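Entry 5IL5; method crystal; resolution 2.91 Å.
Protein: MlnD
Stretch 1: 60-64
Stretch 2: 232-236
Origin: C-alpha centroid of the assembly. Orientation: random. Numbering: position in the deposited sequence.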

# COMPACT_ATOMS: atom_id res chain seq x y z
N LYS A 60 0.02 17.57 26.67
CA LYS A 60 -0.36 17.02 27.97
C LYS A 60 -1.58 17.78 28.47
O LYS A 60 -1.70 18.99 28.24
CB LYS A 60 0.77 17.15 28.98
CG LYS A 60 2.14 16.74 28.46
CD LYS A 60 3.23 16.95 29.51
CE LYS A 60 4.59 16.45 29.04
NZ LYS A 60 5.66 16.62 30.06
N THR A 61 -2.49 17.07 29.13
CA THR A 61 -3.63 17.70 29.78
C THR A 61 -3.70 17.25 31.23
O THR A 61 -3.10 16.25 31.62
CB THR A 61 -4.95 17.38 29.07
OG1 THR A 61 -5.24 15.99 29.19
CG2 THR A 61 -4.86 17.77 27.61
N LYS A 62 -4.43 18.03 32.03
CA LYS A 62 -4.65 17.66 33.42
C LYS A 62 -5.44 16.37 33.57
O LYS A 62 -5.46 15.79 34.66
CB LYS A 62 -5.35 18.81 34.14
CG LYS A 62 -6.70 19.19 33.54
CD LYS A 62 -7.29 20.42 34.20
CE LYS A 62 -8.50 20.93 33.44
NZ LYS A 62 -9.21 22.02 34.17
N TYR A 63 -6.10 15.91 32.50
CA TYR A 63 -6.87 14.67 32.57
C TYR A 63 -6.03 13.42 32.39
O TYR A 63 -6.52 12.32 32.67
CB TYR A 63 -7.97 14.68 31.50
CG TYR A 63 -8.94 15.82 31.61
CD1 TYR A 63 -9.91 15.85 32.61
CD2 TYR A 63 -8.90 16.88 30.71
CE1 TYR A 63 -10.80 16.90 32.70
CE2 TYR A 63 -9.79 17.92 30.80
CZ TYR A 63 -10.74 17.93 31.79
OH TYR A 63 -11.62 18.98 31.87
N GLN A 64 -4.78 13.55 31.94
CA GLN A 64 -3.99 12.40 31.53
C GLN A 64 -2.60 12.46 32.15
O GLN A 64 -1.95 13.51 32.11
CB GLN A 64 -3.87 12.35 30.00
CG GLN A 64 -5.20 12.08 29.29
CD GLN A 64 -5.74 10.69 29.58
OE1 GLN A 64 -4.97 9.74 29.77
NE2 GLN A 64 -7.07 10.57 29.62
N ASN A 232 -14.18 26.01 30.55
CA ASN A 232 -15.19 25.35 29.74
C ASN A 232 -14.56 24.45 28.69
O ASN A 232 -15.28 23.80 27.92
CB ASN A 232 -16.03 26.41 29.02
CG ASN A 232 -16.57 27.46 29.96
OD1 ASN A 232 -16.55 27.30 31.18
ND2 ASN A 232 -17.06 28.56 29.38
N ALA A 233 -13.23 24.40 28.66
CA ALA A 233 -12.54 23.50 27.75
C ALA A 233 -12.61 22.09 28.31
O ALA A 233 -12.33 21.86 29.49
CB ALA A 233 -11.09 23.94 27.58
N GLY A 234 -13.00 21.15 27.46
CA GLY A 234 -12.97 19.74 27.78
C GLY A 234 -11.67 19.07 27.41
O GLY A 234 -11.52 17.86 27.63
N GLU A 235 -10.73 19.82 26.84
CA GLU A 235 -9.45 19.29 26.39
C GLU A 235 -9.66 18.02 25.58
O GLU A 235 -8.86 17.07 25.65
CB GLU A 235 -8.51 19.05 27.58
CG GLU A 235 -7.56 20.21 27.86
CD GLU A 235 -8.17 21.27 28.76
OE1 GLU A 235 -8.65 20.91 29.86
OE2 GLU A 235 -8.19 22.46 28.37
N LEU A 236 -10.75 17.99 24.81
CA LEU A 236 -10.98 16.99 23.78
C LEU A 236 -12.13 17.51 22.92
O LEU A 236 -13.24 17.67 23.42
CB LEU A 236 -11.34 15.62 24.37
CG LEU A 236 -11.73 14.57 23.33
CD1 LEU A 236 -11.04 13.26 23.66
CD2 LEU A 236 -13.24 14.38 23.25

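Lys-60, in the strand that opens the first stretch, takes no part in the contact: its long, extended side chain stays well clear of the other stretch. Contact begins at Thr-61, whose CA-to-CB bond points toward the second stretch and whose CA lies 6.9 Å from the CA of Glu-235. The methyl does the packing, with Thr-61 CG2 3.6 Å from Glu-235 CG, an aliphatic touch between two buried residues. The hydroxyl serves the local fold instead: at chi1 p, Thr-61 OG1 accepts a weak hydrogen bond from Tyr-63 N at 3.4 Å. Threonine suits the site because one short side chain supplies both a methyl for the neighbour and an acceptor for its own backbone.

From here the chain makes a type I turn, closed by Gln-64 N donating to Thr-61 O at 3.2 Å. The CA-to-CB bond of Lys-62 lies sideways, yet lysine's length brings Lys-62 CE to 3.6 Å from Glu-235 OE1. Lys-62 NZ is 4.5 Å from Glu-235 OE1, beyond a salt bridge, so any attraction here is longer-range electrostatics.

The CA-to-CB bond of Tyr-63 points toward the second stretch, and with chi1 m the residue has the largest covered area on its side. Tyr-63 CE2 sits 3.3 Å from Glu-235 OE1 and 3.6 Å from Gly-234 O, both approached obliquely, while Tyr-63 OH stops 3.8 Å from Ala-233 O. A long, flat side chain can thus span three consecutive residues; Gly-234, lacking a side chain, offers its carbonyl. Gln-64 does not reach across.

Glu-235, the most covered residue, is the hub: its CB and CG pack near Thr-61 CG2, its CB also lies beside the Tyr-63 ring, and OE1 makes the closest approach to both Lys-62 and Tyr-63. Glutamate suits this place by joining packable carbons to a terminal carboxylate. No hydrogen bond crosses the contact, which buries 195 Å² summed over both sides.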